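Local coordinates for protein RPA0582 (Rhodopseudomonas palustris, PDB 3HHL) that is of unknown function, belongs to the DUF1330 family of alpha-beta proteins and packs as a two-chain assembly in the crystal, at the interface of chains A and B. Coordinates in Å, arbitrary orientation; residue numbers count along the deposited sequence, not the author numbering. Chains: chain A, RPA0582; chain B, RPA0582.

Contact 1: the interface of chains A and B. Residues chain A 12-13, 16, 27, 101, 126; chain B 77, 79.
A:Phe16 turns one face of its ring to B:Leu79, whose methyl CD2 sits 3.9 Å above the ring plane, displaced toward the rim on the CD1 and CE1 side. At the root of the same side chain, CB of A:Phe16 meets CD2 of B:Leu77 at 3.6 Å, the two side chains crossing at about a right angle. A:Phe13 and A:Phe101 bring ring atoms up from other directions: CD1 of A:Phe13 lies 4.0 Å from CD1 of B:Leu79, and CE2 of A:Phe101 approaches the other methyl, CD2. B:Leu79 is thus the plug of this apolar pocket, with 98 Å² of its surface hidden by chain A. With CG anti to the backbone N (chi1 -179°), the fork of B:Leu79 is placed between the aromatic rings and the side chains of A:Met27 and A:Leu126. Of the two branches, CD1 turns to A:Val12 and A:Phe13, while CD2 is the more surrounded, 3.7 Å from CE of the selenomethionine A:Met27, whose bent chain delivers that methyl group. A:Leu126 runs beside B:Leu79, pointing the same way, and its CD2 touches CD2 of the plug. The main chain adds a weak hydrogen bond, from N of B:Leu79 to the carbonyl O of A:Leu126 at 2.9 Å, with an angle of 130° at the hydrogen. On chain A the pocket is built from helix 10-18, helix 98-106 and strands 25-33 and 124-128; chain B supplies strand 77-78 and the residue just after it, inserted between the helices and the sheet.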
ATOM      1  N   VAL A  12     -20.074  -1.089   2.076  1.00 34.91           N
ATOM      2  CA  VAL A  12     -18.851  -0.308   1.938  1.00 33.52           C
ATOM      3  C   VAL A  12     -18.817   0.417   0.596  1.00 33.71           C
ATOM      4  O   VAL A  12     -18.412   1.559   0.517  1.00 33.84           O
ATOM      5  CB  VAL A  12     -17.635  -1.207   2.149  1.00 33.51           C
ATOM      6  CG1 VAL A  12     -16.292  -0.491   1.734  1.00 31.81           C
ATOM      7  CG2 VAL A  12     -17.612  -1.667   3.598  1.00 29.11           C
ATOM      8  N   PHE A  13     -19.292  -0.224  -0.456  1.00 33.98           N
ATOM      9  CA  PHE A  13     -19.441   0.468  -1.721  1.00 34.37           C
ATOM     10  C   PHE A  13     -20.403   1.662  -1.640  1.00 33.93           C
ATOM     11  O   PHE A  13     -20.211   2.683  -2.315  1.00 34.55           O
ATOM     12  CB  PHE A  13     -19.884  -0.496  -2.817  1.00 34.90           C
ATOM     13  CG  PHE A  13     -19.629   0.034  -4.189  1.00 39.26           C
ATOM     14  CD1 PHE A  13     -18.356   0.066  -4.700  1.00 43.34           C
ATOM     15  CD2 PHE A  13     -20.644   0.575  -4.945  1.00 44.57           C
ATOM     16  CE1 PHE A  13     -18.092   0.595  -5.945  1.00 43.34           C
ATOM     17  CE2 PHE A  13     -20.372   1.087  -6.213  1.00 46.31           C
ATOM     18  CZ  PHE A  13     -19.085   1.092  -6.693  1.00 43.98           C
ATOM     19  N   PHE A  16     -18.462   4.446  -0.340  1.00 32.52           N
ATOM     20  CA  PHE A  16     -17.572   4.939  -1.370  1.00 32.59           C
ATOM     21  C   PHE A  16     -18.295   5.969  -2.210  1.00 32.53           C
ATOM     22  O   PHE A  16     -17.786   7.062  -2.419  1.00 32.57           O
ATOM     23  CB  PHE A  16     -17.119   3.773  -2.222  1.00 33.00           C
ATOM     24  CG  PHE A  16     -16.261   4.143  -3.406  1.00 33.72           C
ATOM     25  CD1 PHE A  16     -14.894   4.233  -3.285  1.00 36.29           C
ATOM     26  CD2 PHE A  16     -16.823   4.283  -4.668  1.00 36.35           C
ATOM     27  CE1 PHE A  16     -14.085   4.537  -4.388  1.00 37.53           C
ATOM     28  CE2 PHE A  16     -16.044   4.594  -5.762  1.00 38.47           C
ATOM     29  CZ  PHE A  16     -14.654   4.716  -5.618  1.00 38.48           C
HETATM   30  N   MSE A  27      -6.362   4.866  -6.045  1.00 32.73           N
HETATM   31  CA  MSE A  27      -6.756   3.565  -5.612  1.00 32.56           C
HETATM   32  C   MSE A  27      -5.488   2.700  -5.505  1.00 31.98           C
HETATM   33  O   MSE A  27      -4.922   2.269  -6.509  1.00 30.48           O
HETATM   34  CB  MSE A  27      -7.707   2.986  -6.650  1.00 32.50           C
HETATM   35  CG  MSE A  27      -8.983   3.776  -6.853  1.00 34.29           C
HETATM   36 SE   MSE A  27     -10.020   4.123  -5.252  1.00 39.12          SE
HETATM   37  CE  MSE A  27     -10.963   2.495  -5.099  1.00 34.61           C
ATOM     38  N   PHE A 101     -15.192   6.037 -11.642  1.00 31.42           N
ATOM     39  CA  PHE A 101     -14.970   4.699 -11.156  1.00 32.04           C
ATOM     40  C   PHE A 101     -16.257   3.908 -11.064  1.00 31.97           C
ATOM     41  O   PHE A 101     -16.273   2.692 -11.305  1.00 32.43           O
ATOM     42  CB  PHE A 101     -14.303   4.780  -9.770  1.00 32.55           C
ATOM     43  CG  PHE A 101     -13.894   3.458  -9.211  1.00 32.76           C
ATOM     44  CD1 PHE A 101     -12.644   2.948  -9.456  1.00 35.38           C
ATOM     45  CD2 PHE A 101     -14.770   2.711  -8.454  1.00 33.15           C
ATOM     46  CE1 PHE A 101     -12.277   1.696  -8.947  1.00 34.27           C
ATOM     47  CE2 PHE A 101     -14.404   1.460  -7.982  1.00 33.71           C
ATOM     48  CZ  PHE A 101     -13.165   0.966  -8.218  1.00 31.67           C
ATOM     49  N   LEU A 126      -7.834  -2.850  -1.395  1.00 32.83           N
ATOM     50  CA  LEU A 126      -8.078  -1.755  -2.334  1.00 33.14           C
ATOM     51  C   LEU A 126      -8.399  -0.575  -1.477  1.00 33.31           C
ATOM     52  O   LEU A 126      -9.486  -0.496  -0.908  1.00 33.69           O
ATOM     53  CB  LEU A 126      -9.237  -2.082  -3.283  1.00 33.64           C
ATOM     54  CG  LEU A 126      -9.535  -1.098  -4.417  1.00 34.27           C
ATOM     55  CD1 LEU A 126      -8.371  -1.005  -5.284  1.00 34.64           C
ATOM     56  CD2 LEU A 126     -10.741  -1.535  -5.224  1.00 32.97           C
TER
ATOM     57  N   LEU B  77     -10.982   5.203   2.414  1.00 28.94           N
ATOM     58  CA  LEU B  77     -11.828   4.024   2.545  1.00 28.48           C
ATOM     59  C   LEU B  77     -11.080   2.751   2.238  1.00 29.80           C
ATOM     60  O   LEU B  77     -10.271   2.696   1.287  1.00 30.56           O
ATOM     61  CB  LEU B  77     -13.008   4.098   1.588  1.00 27.50           C
ATOM     62  CG  LEU B  77     -14.205   3.198   1.891  1.00 25.00           C
ATOM     63  CD1 LEU B  77     -14.933   3.773   3.064  1.00 19.68           C
ATOM     64  CD2 LEU B  77     -15.157   3.051   0.684  1.00 21.22           C
ATOM     65  N   LEU B  79     -11.981  -0.069   0.543  1.00 29.80           N
ATOM     66  CA  LEU B  79     -13.048  -0.520  -0.352  1.00 29.82           C
ATOM     67  C   LEU B  79     -13.048  -2.051  -0.471  1.00 30.30           C
ATOM     68  O   LEU B  79     -14.114  -2.669  -0.449  1.00 30.33           O
ATOM     69  CB  LEU B  79     -12.918   0.123  -1.729  1.00 29.39           C
ATOM     70  CG  LEU B  79     -14.006  -0.268  -2.726  1.00 27.75           C
ATOM     71  CD1 LEU B  79     -15.307  -0.039  -2.078  1.00 25.24           C
ATOM     72  CD2 LEU B  79     -13.892   0.529  -4.022  1.00 22.27           C
TER

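Contact 2: the interface of chains A and B. Residues chain A 71-73, 92; chain B 26, 92, 129-132.
The carbonyl O of A:Gln72 is gripped twice, by a hydrogen bond from the backbone N of B:Leu132 at 2.9 Å and by water 1 at 3.1 Å. The water also joins N of A:Gln72 to O of B:Leu132, the latter at 2.7 Å. Alongside, A:Gly73 forms an antiparallel bridge with B:Pro131, and CD1 of B:Leu132 packs on CG of A:Gln72. The indole N-H of A:Trp71 donates to the imidazole of B:His26, NE1 to ND1 at 2.9 Å, with 157° at the hydrogen. Each ring has its partner nitrogen close to its own plane, and as the indole N-H can only donate, ND1 must accept. Against one face of the imidazole lies CG of B:Pro131, 3.4 Å above the plane, a contact within chain B that is likely to limit the ring's turning. The indole is also held over one face, where methyl CD1 of B:Ile92 lies centrally, 3.4 Å from the centroid of the six-membered ring, in a CH-pi contact. That same methyl meets CD1 of A:Ile92 tip to tip at 4.0 Å. CD1 of B:Leu129 reaches the benzo edge of the indole in its plane, near CH2 and CZ2. In A:Trp71, CG anti to the backbone N (chi1 167°) and a chi2 of 87° direct the N-H at the histidine. An alanine here would be likely to leave B:His26 ND1 without its donor and open a gap beside the B:Ile92 methyl. The site thus joins strand 71-78 of chain A to strands 25-33, 89-95 and 124-131 of chain B and the residue following the last, probably stabilising the two-chain assembly.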
ATOM      1  N   TRP A  71       1.373   4.613 -10.728  1.00 33.48           N
ATOM      2  CA  TRP A  71       2.584   4.052 -10.090  1.00 32.82           C
ATOM      3  C   TRP A  71       2.414   2.578  -9.959  1.00 32.99           C
ATOM      4  O   TRP A  71       1.336   2.087  -9.703  1.00 31.97           O
ATOM      5  CB  TRP A  71       2.829   4.632  -8.689  1.00 32.92           C
ATOM      6  CG  TRP A  71       3.864   3.894  -7.870  1.00 31.76           C
ATOM      7  CD1 TRP A  71       5.191   4.106  -7.880  1.00 32.64           C
ATOM      8  CD2 TRP A  71       3.640   2.846  -6.929  1.00 31.23           C
ATOM      9  NE1 TRP A  71       5.830   3.246  -7.024  1.00 33.13           N
ATOM     10  CE2 TRP A  71       4.899   2.460  -6.425  1.00 32.07           C
ATOM     11  CE3 TRP A  71       2.513   2.197  -6.474  1.00 31.05           C
ATOM     12  CZ2 TRP A  71       5.063   1.474  -5.481  1.00 32.56           C
ATOM     13  CZ3 TRP A  71       2.669   1.200  -5.535  1.00 34.58           C
ATOM     14  CH2 TRP A  71       3.950   0.845  -5.043  1.00 34.62           C
ATOM     15  N   GLN A  72       3.509   1.861 -10.095  1.00 33.90           N
ATOM     16  CA  GLN A  72       3.434   0.420 -10.011  1.00 34.63           C
ATOM     17  C   GLN A  72       4.779  -0.096  -9.511  1.00 33.89           C
ATOM     18  O   GLN A  72       5.820   0.436  -9.908  1.00 32.82           O
ATOM     19  CB  GLN A  72       3.140  -0.123 -11.407  1.00 35.00           C
ATOM     20  CG  GLN A  72       3.040  -1.628 -11.451  1.00 39.75           C
ATOM     21  CD  GLN A  72       2.442  -2.189 -12.759  1.00 44.62           C
ATOM     22  OE1 GLN A  72       2.133  -3.382 -12.818  1.00 48.31           O
ATOM     23  NE2 GLN A  72       2.282  -1.340 -13.794  1.00 45.91           N
ATOM     24  N   GLY A  73       4.763  -1.109  -8.647  1.00 33.01           N
ATOM     25  CA  GLY A  73       6.005  -1.683  -8.140  1.00 32.55           C
ATOM     26  C   GLY A  73       6.024  -3.181  -8.066  1.00 31.88           C
ATOM     27  O   GLY A  73       4.987  -3.800  -7.932  1.00 31.80           O
ATOM     28  N   ILE A  92      -0.935   1.821  -8.016  1.00 32.40           N
ATOM     29  CA  ILE A  92      -1.912   2.875  -7.767  1.00 32.70           C
ATOM     30  C   ILE A  92      -2.557   3.284  -9.059  1.00 32.64           C
ATOM     31  O   ILE A  92      -1.879   3.599 -10.008  1.00 34.25           O
ATOM     32  CB  ILE A  92      -1.307   4.106  -7.074  1.00 32.78           C
ATOM     33  CG1 ILE A  92      -0.806   3.741  -5.651  1.00 31.29           C
ATOM     34  CG2 ILE A  92      -2.345   5.262  -7.063  1.00 31.49           C
ATOM     35  CD1 ILE A  92       0.169   4.829  -5.046  1.00 26.61           C
TER
ATOM     36  N   HIS B  26      11.513   1.750  -3.608  1.00 32.85           N
ATOM     37  CA  HIS B  26      10.352   2.465  -3.146  1.00 33.02           C
ATOM     38  C   HIS B  26       9.828   1.749  -1.929  1.00 33.00           C
ATOM     39  O   HIS B  26       9.658   0.520  -1.941  1.00 34.00           O
ATOM     40  CB  HIS B  26       9.270   2.506  -4.212  1.00 32.86           C
ATOM     41  CG  HIS B  26       9.498   3.563  -5.237  1.00 32.89           C
ATOM     42  ND1 HIS B  26       8.602   3.822  -6.249  1.00 28.30           N
ATOM     43  CD2 HIS B  26      10.550   4.399  -5.432  1.00 34.11           C
ATOM     44  CE1 HIS B  26       9.087   4.785  -7.013  1.00 30.95           C
ATOM     45  NE2 HIS B  26      10.260   5.166  -6.534  1.00 30.11           N
ATOM     46  N   ILE B  92       4.792   6.804  -0.156  1.00 32.65           N
ATOM     47  CA  ILE B  92       5.912   6.080  -0.741  1.00 33.30           C
ATOM     48  C   ILE B  92       7.148   6.940  -0.673  1.00 33.78           C
ATOM     49  O   ILE B  92       7.135   8.074  -1.140  1.00 34.72           O
ATOM     50  CB  ILE B  92       5.646   5.660  -2.217  1.00 33.17           C
ATOM     51  CG1 ILE B  92       4.458   4.659  -2.297  1.00 31.88           C
ATOM     52  CG2 ILE B  92       6.911   5.073  -2.824  1.00 31.82           C
ATOM     53  CD1 ILE B  92       3.962   4.399  -3.763  1.00 27.20           C
ATOM     54  N   LEU B 129       9.541  -2.164  -2.573  1.00 34.39           N
ATOM     55  CA  LEU B 129       9.264  -2.431  -3.985  1.00 34.13           C
ATOM     56  C   LEU B 129      10.334  -1.913  -4.920  1.00 34.61           C
ATOM     57  O   LEU B 129      10.982  -0.914  -4.631  1.00 34.54           O
ATOM     58  CB  LEU B 129       7.938  -1.805  -4.382  1.00 34.15           C
ATOM     59  CG  LEU B 129       6.753  -2.207  -3.483  1.00 34.35           C
ATOM     60  CD1 LEU B 129       6.322  -1.001  -2.657  1.00 30.34           C
ATOM     61  CD2 LEU B 129       5.580  -2.794  -4.255  1.00 30.85           C
ATOM     62  N   LYS B 130      10.514  -2.593  -6.045  1.00 35.02           N
ATOM     63  CA  LYS B 130      11.275  -2.057  -7.152  1.00 35.86           C
ATOM     64  C   LYS B 130      10.301  -1.297  -8.050  1.00 36.51           C
ATOM     65  O   LYS B 130       9.353  -1.873  -8.531  1.00 35.88           O
ATOM     66  CB  LYS B 130      11.891  -3.165  -7.972  1.00 35.70           C
ATOM     67  CG  LYS B 130      12.702  -2.618  -9.146  1.00 38.38           C
ATOM     68  CD  LYS B 130      12.799  -3.547 -10.312  1.00 42.29           C
ATOM     69  CE  LYS B 130      13.993  -4.442 -10.260  1.00 47.19           C
ATOM     70  NZ  LYS B 130      15.101  -3.773 -11.024  1.00 53.44           N
ATOM     71  N   PRO B 131      10.536  -0.009  -8.289  1.00 37.37           N
ATOM     72  CA  PRO B 131       9.666   0.723  -9.207  1.00 38.96           C
ATOM     73  C   PRO B 131       9.615   0.122 -10.613  1.00 40.23           C
ATOM     74  O   PRO B 131      10.628  -0.290 -11.123  1.00 39.78           O
ATOM     75  CB  PRO B 131      10.304   2.119  -9.275  1.00 38.27           C
ATOM     76  CG  PRO B 131      11.237   2.171  -8.207  1.00 38.00           C
ATOM     77  CD  PRO B 131      11.696   0.786  -7.913  1.00 37.60           C
ATOM     78  N   LEU B 132       8.434   0.099 -11.215  1.00 42.88           N
ATOM     79  CA  LEU B 132       8.254  -0.353 -12.600  1.00 45.55           C
ATOM     80  C   LEU B 132       7.743   0.759 -13.500  1.00 48.81           C
ATOM     81  O   LEU B 132       7.104   1.673 -13.026  1.00 47.74           O
ATOM     82  CB  LEU B 132       7.268  -1.499 -12.648  1.00 44.78           C
ATOM     83  CG  LEU B 132       7.599  -2.727 -11.824  1.00 44.00           C
ATOM     84  CD1 LEU B 132       6.429  -3.668 -11.764  1.00 42.41           C
ATOM     85  CD2 LEU B 132       8.826  -3.436 -12.361  1.00 41.26           C
TER
HETATM   86  O   HOH W   1       5.692   3.245 -11.320  1.00 37.79           O

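The C-alpha centres of contact 1 and contact 2 lie about 21 Å apart along one interface between the chains. They share no residue, but related elements return with exchanged roles: strands 25-33 and the one starting at 124 receive the partner, from chain A in contact 1 and from chain B in contact 2, while the stretch 71-79 reaches across from the opposite chain each time, by residues 77 and 79 of chain B in contact 1 and residues 71-73 of chain A in contact 2. This reciprocal use suggests an approximately twofold arrangement, in which each chain probably repeats both contacts, although the structure alone does not show that the dimer forms in the cell.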